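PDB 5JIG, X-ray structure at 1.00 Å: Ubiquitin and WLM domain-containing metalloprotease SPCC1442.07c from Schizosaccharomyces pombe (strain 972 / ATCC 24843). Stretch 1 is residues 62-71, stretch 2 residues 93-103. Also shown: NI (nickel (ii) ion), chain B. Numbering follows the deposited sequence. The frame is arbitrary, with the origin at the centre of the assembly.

Stretch 1 62-71: TLGLNHNQGA
Stretch 2 93-103: STLIHELTHNV

The contact between these two stretches is a small, largely polar strand-on-helix packing, pinned by one asparagine and made close by two glycines, and it illustrates how a side-chain amide can tie a strand to a helix and to the segment that follows it. Strand 64-67 runs nearly parallel to helix 93-100, at 23° between their N-to-C directions (signed crossing -23°), and the axes approach to 7.7 Å. The backbones converge along the register: CA of Gly64 lies 6.4 Å from CA of Thr94, CA of Asn66 5.5 Å from CA of Glu98, and CA of Gln69 4.3 Å from CA of Asn102.

Gly64, extended at phi/psi -159/167, admits the helix side chains. Gly64 CA sits 3.0 Å from Glu98 OE2 and 4.0 Å from Thr94 CG2, and an ideal CB would clash with both. Glu98 reaches it with chi1 and chi2 both m; Thr94, also m, sets its methyl CG2 3.6 Å from Leu63 O.

Asn66 (chi1 t, chi2 -38°) points toward the helix, and its amide does the bonding. Asn66 ND2 donates to Glu98 O at 2.8 Å, nearly linear at 169°, and to Asn102 OD1, also at 2.8 Å, using both amide hydrogens. Asn66 OD1 accepts from Gly70 N at 2.8 Å, so the same group braces the turn after the strand. That turn passes through Asn68 and Gln69, both with positive phi near 50°, to Gly70 at 94/12, a conformation that calls for glycine. Gly70 CA lies 3.1 Å from Asn102 OD1, where an ideal CB would clash.

Asn102, with chi1 m and chi2 -10°, brings the end of its side chain nearer stretch 1 although its CA-to-CB bond points sideways, which puts OD1 within reach of the amide of Asn66. In the same stretch, His97 (chi1 t) and His101 (chi1 m) each bind nickel through NE2, with NE2-NI distances of 2.1 Å, as befits a metalloprotease.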

# COMPACT_ATOMS: atom_id res chain seq x y z
N THR A 62 -0.19 13.09 5.45
CA THR A 62 -1.43 12.60 4.94
C THR A 62 -1.26 11.89 3.59
O THR A 62 -1.91 12.22 2.63
CB THR A 62 -2.37 13.76 4.79
OG1 THR A 62 -1.63 14.75 4.11
CG2 THR A 62 -2.80 14.26 6.19
N LEU A 63 -0.39 10.91 3.52
CA LEU A 63 -0.16 10.21 2.28
C LEU A 63 -0.76 8.83 2.19
O LEU A 63 -0.77 8.23 1.12
CB LEU A 63 1.28 10.19 1.88
CG LEU A 63 1.82 11.62 1.66
CD1 LEU A 63 3.27 11.54 1.42
CD2 LEU A 63 1.18 12.38 0.52
N GLY A 64 -1.27 8.33 3.31
CA GLY A 64 -1.94 7.05 3.33
C GLY A 64 -2.84 6.98 4.54
O GLY A 64 -2.76 7.82 5.43
N LEU A 65 -3.70 5.97 4.53
CA LEU A 65 -4.65 5.70 5.61
C LEU A 65 -4.81 4.19 5.76
O LEU A 65 -4.79 3.47 4.79
CB LEU A 65 -6.06 6.25 5.25
CG LEU A 65 -6.14 7.71 5.08
CD1 LEU A 65 -7.46 8.12 4.35
CD2 LEU A 65 -6.03 8.40 6.41
N ASN A 66 -5.04 3.76 7.01
CA ASN A 66 -5.45 2.40 7.28
C ASN A 66 -6.69 2.46 8.15
O ASN A 66 -6.62 2.89 9.30
CB ASN A 66 -4.36 1.62 7.98
CG ASN A 66 -4.78 0.19 8.26
OD1 ASN A 66 -5.94 -0.04 8.59
ND2 ASN A 66 -3.89 -0.77 8.09
N HIS A 67 -7.83 2.10 7.57
CA HIS A 67 -9.09 2.09 8.30
C HIS A 67 -9.36 0.70 8.89
O HIS A 67 -9.39 -0.30 8.18
CB HIS A 67 -10.25 2.49 7.41
CG HIS A 67 -10.04 3.76 6.69
ND1 HIS A 67 -9.83 4.96 7.34
CD2 HIS A 67 -10.06 4.02 5.38
CE1 HIS A 67 -9.73 5.90 6.42
NE2 HIS A 67 -9.87 5.36 5.22
N ASN A 68 -9.62 0.69 10.19
CA ASN A 68 -10.04 -0.51 10.91
C ASN A 68 -9.12 -1.70 10.70
O ASN A 68 -9.54 -2.82 10.40
CB ASN A 68 -11.50 -0.85 10.55
CG ASN A 68 -12.47 0.30 10.75
OD1 ASN A 68 -12.47 0.93 11.89
ND2 ASN A 68 -13.25 0.64 9.79
N GLN A 69 -7.84 -1.45 10.91
CA GLN A 69 -6.83 -2.53 10.92
C GLN A 69 -6.89 -3.37 9.67
O GLN A 69 -6.92 -4.60 9.72
CB GLN A 69 -6.93 -3.40 12.17
CG GLN A 69 -6.64 -2.65 13.44
CD GLN A 69 -6.81 -3.42 14.69
OE1 GLN A 69 -5.91 -3.33 15.50
NE2 GLN A 69 -7.94 -3.92 14.99
N GLY A 70 -6.88 -2.67 8.56
CA GLY A 70 -6.77 -3.34 7.31
C GLY A 70 -8.07 -3.68 6.60
O GLY A 70 -8.04 -4.41 5.64
N ALA A 71 -9.19 -3.13 7.05
CA ALA A 71 -10.41 -3.25 6.27
C ALA A 71 -10.28 -2.50 4.95
O ALA A 71 -10.83 -2.90 3.93
CB ALA A 71 -11.59 -2.67 7.03
N SER A 93 6.62 2.51 0.04
CA SER A 93 6.96 2.61 1.45
C SER A 93 5.80 3.11 2.29
O SER A 93 5.60 2.62 3.41
CB SER A 93 8.18 3.53 1.62
OG SER A 93 8.57 3.58 2.98
N THR A 94 5.01 4.04 1.79
CA THR A 94 3.78 4.43 2.46
C THR A 94 2.82 3.24 2.60
O THR A 94 2.23 3.04 3.66
CB THR A 94 3.10 5.61 1.77
OG1 THR A 94 3.97 6.73 1.84
CG2 THR A 94 1.74 5.93 2.35
N LEU A 95 2.72 2.41 1.59
CA LEU A 95 1.87 1.21 1.69
C LEU A 95 2.37 0.29 2.80
O LEU A 95 1.58 -0.27 3.56
CB LEU A 95 1.78 0.49 0.36
CG LEU A 95 0.95 -0.80 0.36
CD1 LEU A 95 -0.46 -0.61 0.92
CD2 LEU A 95 0.90 -1.38 -1.04
N ILE A 96 3.69 0.09 2.90
CA ILE A 96 4.23 -0.73 3.99
C ILE A 96 3.92 -0.12 5.34
O ILE A 96 3.58 -0.85 6.27
CB ILE A 96 5.74 -1.01 3.75
CG1 ILE A 96 5.92 -1.79 2.45
CG2 ILE A 96 6.33 -1.70 4.94
CD1 ILE A 96 7.35 -2.04 2.02
N HIS A 97 4.01 1.20 5.46
CA HIS A 97 3.60 1.89 6.67
C HIS A 97 2.14 1.55 6.99
O HIS A 97 1.82 1.15 8.13
CB HIS A 97 3.81 3.40 6.47
CG HIS A 97 3.33 4.22 7.61
ND1 HIS A 97 4.16 5.04 8.33
CD2 HIS A 97 2.10 4.42 8.15
CE1 HIS A 97 3.44 5.68 9.24
NE2 HIS A 97 2.18 5.31 9.18
N GLU A 98 1.25 1.70 6.02
CA GLU A 98 -0.15 1.40 6.28
C GLU A 98 -0.37 -0.07 6.65
O GLU A 98 -1.16 -0.35 7.57
CB GLU A 98 -1.07 1.81 5.15
CG GLU A 98 -0.94 3.26 4.67
CD GLU A 98 -0.87 4.30 5.66
OE1 GLU A 98 -1.33 4.10 6.79
OE2 GLU A 98 -0.36 5.39 5.26
N LEU A 99 0.30 -0.98 6.01
CA LEU A 99 0.17 -2.39 6.38
C LEU A 99 0.61 -2.64 7.82
O LEU A 99 0.04 -3.47 8.52
CB LEU A 99 0.95 -3.26 5.42
CG LEU A 99 0.33 -3.41 4.02
CD1 LEU A 99 1.33 -4.06 3.09
CD2 LEU A 99 -0.95 -4.25 4.05
N THR A 100 1.66 -1.93 8.27
CA THR A 100 2.14 -2.07 9.63
C THR A 100 1.05 -1.74 10.63
O THR A 100 0.95 -2.32 11.72
CB THR A 100 3.39 -1.17 9.83
OG1 THR A 100 4.39 -1.50 8.89
CG2 THR A 100 4.01 -1.40 11.19
N HIS A 101 0.17 -0.79 10.29
CA HIS A 101 -0.98 -0.43 11.09
C HIS A 101 -2.05 -1.53 11.16
O HIS A 101 -2.99 -1.42 11.96
CB HIS A 101 -1.65 0.85 10.61
CG HIS A 101 -0.90 2.12 10.94
ND1 HIS A 101 -0.57 2.49 12.22
CD2 HIS A 101 -0.57 3.16 10.14
CE1 HIS A 101 -0.02 3.70 12.16
NE2 HIS A 101 -0.02 4.16 10.93
N ASN A 102 -1.91 -2.62 10.42
CA ASN A 102 -2.75 -3.80 10.68
C ASN A 102 -2.50 -4.34 12.07
O ASN A 102 -3.40 -4.98 12.64
CB ASN A 102 -2.52 -4.88 9.67
CG ASN A 102 -3.08 -4.57 8.29
OD1 ASN A 102 -3.81 -3.60 8.09
ND2 ASN A 102 -2.76 -5.40 7.31
N VAL A 103 -1.29 -4.13 12.62
CA VAL A 103 -0.86 -4.67 13.90
C VAL A 103 -0.72 -3.58 14.92
O VAL A 103 -1.14 -3.76 16.07
CB VAL A 103 0.49 -5.45 13.71
CG1 VAL A 103 1.01 -6.06 15.02
CG2 VAL A 103 0.34 -6.52 12.64
NI NI B . 0.56 6.03 10.25
O HOH W 1 -4.54 -6.36 14.48
O HOH W 2 -1.19 6.95 11.06
O HOH W 3 0.87 7.98 9.34